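PDB 3CI6: phosphoenolpyruvate-protein phosphotransferase from Acinetobacter sp., which probably transfers the phosphoryl group of phosphoenolpyruvate to a histidine of a partner protein, with magnesium as cofactor, and is represented here by its GAF domain. Local coordinates for residues 48-52 with 127-131; 55-59 with 71-77. All blocks are in the same frame, centred on the assembly; numbering follows the deposited sequence. Where two conformers were deposited one is given.

Contact 1: 48-52 with 127-131; sequences YLLDE and KVMGV. With P4G (1-ethoxy-2-(2-ethoxyethoxy)ethane), chain F.
Glu52 and Lys127 close the outer end of this strand pair with a salt bridge, reaching for each other from opposite directions; the bridge holds in the conformer of Glu52 given, one of two modelled for that residue. The lysine is the longer partner. Its CG stands opposite the backbone N (chi1 -178°), and CB, CG and CD run out in a nearly straight chain toward the neighbouring segment. CE comes within 3.5 Å of Glu52 OE1, and a bend at the last torsion (chi4 50°) then turns NZ to the other carboxylate oxygen, Glu52 OE2, at a short 2.6 Å. The ammonium meets that oxygen on its syn side, though well out of the carboxylate plane.

Inward of this pair, strands 44-51 and 127-136 run antiparallel as neighbours within the sheet of the GAF domain. Tyr48 and Val131 make the hydrogen-bonded pair: Tyr48 N to Val131 O is 3.0 Å, and Val131 N returns to Tyr48 O at 2.8 Å. Leu49 and Gly130 form the adjacent non-hydrogen-bonded pair. The backbones approach closely here, with Gly130 CA 3.0 Å from Tyr48 O. Met129 and Gly130 together face Val122 on the next strand, a classic beta bulge. Met129 O carries two donors. Leu50 N approaches it at 2.9 Å from above the carbonyl plane, and a water that also binds Leu50 O supplies the second bond. In the conformer given, Leu50 CD1 reaches Val128 O at 3.5 Å. Leu49 CD1 lies 3.9 Å from C5 of the bound P4G, and the side chains of Leu49 and Met129 both pack on Ile161 of helix 144-167.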
# COMPACT_ATOMS: atom_id res chain seq x y z
N TYR B 48 3.82 15.09 -4.45
CA TYR B 48 4.41 16.10 -3.59
C TYR B 48 4.58 15.47 -2.22
O TYR B 48 3.61 14.97 -1.61
CB TYR B 48 3.47 17.34 -3.50
CG TYR B 48 3.27 18.06 -4.78
CD1 TYR B 48 2.30 17.62 -5.65
CD2 TYR B 48 4.03 19.17 -5.15
CE1 TYR B 48 2.08 18.24 -6.87
CE2 TYR B 48 3.81 19.77 -6.37
CZ TYR B 48 2.83 19.29 -7.21
OH TYR B 48 2.57 19.86 -8.48
N LEU B 49 5.78 15.53 -1.66
CA LEU B 49 6.00 14.97 -0.34
C LEU B 49 6.13 16.07 0.69
O LEU B 49 6.70 17.14 0.43
CB LEU B 49 7.26 14.10 -0.29
CG LEU B 49 7.19 12.81 -1.11
CD1 LEU B 49 8.41 11.97 -0.73
CD2 LEU B 49 5.85 12.09 -0.89
N LEU B 50 5.56 15.86 1.86
CA LEU B 50 5.69 16.83 2.94
C LEU B 50 7.13 16.79 3.48
O LEU B 50 7.57 15.76 3.99
CB LEU B 50 4.63 16.54 4.01
CG LEU B 50 4.16 17.73 4.86
CD1 LEU B 50 2.98 17.35 5.77
CD2 LEU B 50 5.36 18.26 5.65
N ASP B 51 7.84 17.93 3.40
CA ASP B 51 9.20 18.16 3.81
C ASP B 51 9.07 18.85 5.15
O ASP B 51 8.84 20.06 5.23
CB ASP B 51 9.89 19.04 2.76
CG ASP B 51 11.29 19.41 3.16
OD1 ASP B 51 11.70 19.03 4.29
OD2 ASP B 51 11.95 20.02 2.31
N GLU B 52 9.19 18.11 6.23
CA GLU B 52 8.90 18.71 7.52
C GLU B 52 10.02 19.65 7.97
O GLU B 52 9.77 20.55 8.75
CB GLU B 52 8.63 17.63 8.56
CG GLU B 52 7.59 18.02 9.58
CD GLU B 52 6.90 16.82 10.19
OE1 GLU B 52 7.52 15.73 10.23
OE2 GLU B 52 5.74 16.98 10.62
N LYS B 127 -0.62 10.44 9.93
CA LYS B 127 0.15 11.62 9.54
C LYS B 127 0.18 11.76 8.01
O LYS B 127 0.33 10.78 7.29
CB LYS B 127 1.58 11.50 10.05
CG LYS B 127 2.51 12.67 9.78
CD LYS B 127 3.86 12.42 10.47
CE LYS B 127 4.85 13.52 10.17
NZ LYS B 127 4.26 14.85 10.40
N VAL B 128 0.05 12.98 7.51
CA VAL B 128 0.15 13.23 6.08
C VAL B 128 1.60 13.23 5.64
O VAL B 128 2.42 13.97 6.19
CB VAL B 128 -0.47 14.59 5.71
CG1 VAL B 128 -0.15 14.90 4.27
CG2 VAL B 128 -1.96 14.51 5.90
N MSE B 129 1.92 12.30 4.75
CA MSE B 129 3.24 12.16 4.20
C MSE B 129 3.39 12.92 2.89
O MSE B 129 4.49 13.21 2.46
CB MSE B 129 3.57 10.68 3.91
CG MSE B 129 3.55 9.68 5.07
SE MSE B 129 5.07 9.89 6.18
CE MSE B 129 4.06 10.80 7.22
N GLY B 130 2.27 13.22 2.23
CA GLY B 130 2.34 13.83 0.87
C GLY B 130 0.98 13.82 0.23
O GLY B 130 -0.00 13.44 0.86
N VAL B 131 0.95 14.27 -1.02
CA VAL B 131 -0.26 14.35 -1.81
C VAL B 131 0.08 13.92 -3.22
O VAL B 131 1.01 14.40 -3.82
CB VAL B 131 -0.84 15.78 -1.82
CG1 VAL B 131 -2.06 15.81 -2.76
CG2 VAL B 131 -1.19 16.24 -0.39
C8 P4G F . 14.18 11.94 3.58
C7 P4G F . 13.22 11.04 2.83
O4 P4G F . 11.92 11.61 2.87
C6 P4G F . 11.94 12.83 2.17
C5 P4G F . 10.66 13.58 1.96
O3 P4G F . 10.79 14.95 1.48
C4 P4G F . 12.09 15.31 1.11
C3 P4G F . 12.01 16.71 0.65
O2 P4G F . 13.33 17.23 0.68
C2 P4G F . 14.13 16.63 -0.32
C1 P4G F . 15.55 16.71 0.22
O HOH W 1 7.18 13.10 3.40

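Contact 2: 55-59 with 71-77; sequences QRYLL and GHVSLQL. With P4G (1-ethoxy-2-(2-ethoxyethoxy)ethane), chain F.
With chi1 near -67° in both, Tyr57 and Leu77 each set CG beside the backbone N, and the two side chains meet at about a right angle, the leucine methyl CD2 lying over one face of the phenol ring. This CH-pi contact, 3.9 Å from CD2 of Leu77 to the centroid of the Tyr57 ring, is offset toward the rim, so that CE2 is the ring atom nearest the methyl. It sits at the end of an antiparallel beta hairpin of strands 56-63 and 74-76, where the chain leaves strand 74-76, the outermost strand at this end of the GAF-domain sheet.

Tyr57 and Leu75 form the hydrogen-bonded pair, with Tyr57 N to Leu75 O at 2.8 Å and a return bond from Leu75 N to Tyr57 O. Leu59 N adds a bond to Val73 O, and Leu59 O receives Gly71 N. The phi of Gly71 is positive, a conformation that favours glycine.

On the face of the sheet that carries Leu58 and Ser74, the extended chain of Arg56 passes alongside Ser74, its CD 3.5 Å from the serine CB. The Leu58 CD1 methyl sits 3.8 Å above the centre of the guanidinium plane. NE of this arginine forms a salt bridge with Asp51 while the methyl covers one face. Gln55 and Arg56 both face Asp51, a G1 beta bulge. At the outer end, a water bridges Tyr57 OH and Leu77 O, lying in the ring plane 2.8 Å from Tyr57 OH.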
# COMPACT_ATOMS: atom_id res chain seq x y z
N GLN B 55 8.98 22.73 6.12
CA GLN B 55 7.56 23.01 6.30
C GLN B 55 6.84 23.36 5.00
O GLN B 55 6.28 24.46 4.82
CB GLN B 55 7.37 24.11 7.34
CG GLN B 55 7.68 23.59 8.76
CD GLN B 55 6.73 22.49 9.21
OE1 GLN B 55 5.53 22.73 9.37
NE2 GLN B 55 7.25 21.27 9.40
N ARG B 56 6.95 22.45 4.04
CA ARG B 56 6.40 22.67 2.74
C ARG B 56 6.18 21.31 2.09
O ARG B 56 6.75 20.31 2.51
CB ARG B 56 7.39 23.47 1.88
CG ARG B 56 8.68 22.70 1.62
CD ARG B 56 9.71 23.41 0.76
NE ARG B 56 10.87 22.53 0.54
CZ ARG B 56 11.89 22.83 -0.26
NH1 ARG B 56 12.93 21.99 -0.38
NH2 ARG B 56 11.88 23.97 -0.94
N TYR B 57 5.40 21.30 1.02
CA TYR B 57 5.32 20.14 0.13
C TYR B 57 6.29 20.34 -1.01
O TYR B 57 6.29 21.44 -1.62
CB TYR B 57 3.91 19.96 -0.43
CG TYR B 57 2.86 19.58 0.60
CD1 TYR B 57 2.76 18.29 1.07
CD2 TYR B 57 1.93 20.50 1.05
CE1 TYR B 57 1.81 17.93 2.01
CE2 TYR B 57 0.96 20.14 1.97
CZ TYR B 57 0.90 18.85 2.42
OH TYR B 57 -0.05 18.47 3.35
N LEU B 58 7.08 19.35 -1.34
CA LEU B 58 8.04 19.45 -2.44
C LEU B 58 7.67 18.48 -3.54
O LEU B 58 7.41 17.31 -3.28
CB LEU B 58 9.46 19.14 -1.96
CG LEU B 58 10.62 19.30 -2.94
CD1 LEU B 58 10.76 20.78 -3.40
CD2 LEU B 58 11.89 18.76 -2.31
N LEU B 59 7.68 18.96 -4.80
CA LEU B 59 7.43 18.09 -5.94
C LEU B 59 8.59 17.11 -6.06
O LEU B 59 9.74 17.54 -6.19
CB LEU B 59 7.33 18.93 -7.20
CG LEU B 59 7.13 18.15 -8.49
CD1 LEU B 59 5.84 17.34 -8.54
CD2 LEU B 59 7.18 19.15 -9.66
N GLY B 71 11.92 18.49 -7.62
CA GLY B 71 12.86 18.90 -6.59
C GLY B 71 13.00 20.39 -6.38
O GLY B 71 13.76 20.83 -5.49
N HIS B 72 12.24 21.18 -7.14
CA HIS B 72 12.42 22.63 -7.22
C HIS B 72 11.13 23.45 -7.24
O HIS B 72 11.17 24.67 -7.43
CB HIS B 72 13.26 22.94 -8.46
CG HIS B 72 14.62 22.31 -8.43
ND1 HIS B 72 15.61 22.75 -7.57
CD2 HIS B 72 15.16 21.30 -9.15
CE1 HIS B 72 16.70 22.02 -7.76
NE2 HIS B 72 16.46 21.14 -8.71
N VAL B 73 9.99 22.77 -7.14
CA VAL B 73 8.71 23.44 -6.94
C VAL B 73 8.13 23.00 -5.60
O VAL B 73 8.08 21.80 -5.30
CB VAL B 73 7.73 23.05 -8.05
CG1 VAL B 73 6.25 23.41 -7.64
CG2 VAL B 73 8.17 23.68 -9.36
N SER B 74 7.75 23.98 -4.78
CA SER B 74 7.18 23.67 -3.48
C SER B 74 5.95 24.49 -3.21
O SER B 74 5.69 25.51 -3.86
CB SER B 74 8.17 23.85 -2.38
OG SER B 74 8.53 25.20 -2.29
N LEU B 75 5.19 24.00 -2.25
CA LEU B 75 3.95 24.61 -1.81
C LEU B 75 3.93 24.71 -0.31
O LEU B 75 4.37 23.80 0.38
CB LEU B 75 2.75 23.75 -2.25
CG LEU B 75 2.59 23.53 -3.75
CD1 LEU B 75 1.70 22.37 -4.15
CD2 LEU B 75 2.06 24.84 -4.35
N GLN B 76 3.38 25.80 0.23
CA GLN B 76 3.23 25.84 1.67
C GLN B 76 2.13 24.88 2.11
O GLN B 76 1.31 24.43 1.32
CB GLN B 76 2.90 27.24 2.16
CG GLN B 76 3.99 28.26 1.83
CD GLN B 76 5.32 27.93 2.50
OE1 GLN B 76 5.44 27.97 3.73
NE2 GLN B 76 6.33 27.60 1.69
N LEU B 77 2.13 24.54 3.39
CA LEU B 77 1.28 23.48 3.91
C LEU B 77 -0.22 23.78 3.79
O LEU B 77 -1.00 22.87 3.65
CB LEU B 77 1.67 23.15 5.35
CG LEU B 77 3.05 22.49 5.46
CD1 LEU B 77 3.27 22.13 6.91
CD2 LEU B 77 3.21 21.24 4.59
C8 P4G F . 14.18 11.94 3.58
C7 P4G F . 13.22 11.04 2.83
O4 P4G F . 11.92 11.61 2.87
C6 P4G F . 11.94 12.83 2.17
C5 P4G F . 10.66 13.58 1.96
O3 P4G F . 10.79 14.95 1.48
C4 P4G F . 12.09 15.31 1.11
C3 P4G F . 12.01 16.71 0.65
O2 P4G F . 13.33 17.23 0.68
C2 P4G F . 14.13 16.63 -0.32
C1 P4G F . 15.55 16.71 0.22
O HOH W 2 4.21 25.87 5.18
O HOH W 3 -1.68 20.55 4.16

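How the contacts relate
The two contacts are successive steps across one antiparallel sheet: strand 44-51 of contact 1 lies beside strand 56-63 of contact 2, and a probable backbone hydrogen bond from Leu58 N to Leu49 O joins them. Contact 2 is nested in the loop that contact 1 closes. Contact 1 occupies a more interior strand pair, partly covered by helix 144-167, with its ion pair kept to the exposed end; contact 2 borders an outermost strand and buries more area between its segments although more of its residues are exposed, and two waters bridge polar atoms at its exposed end. The Asp51–Arg56 salt bridge and Leu50 packing on Leu77 tie them together. Both border P4G, through Leu49 and Asp51 in one and Leu58 in the other.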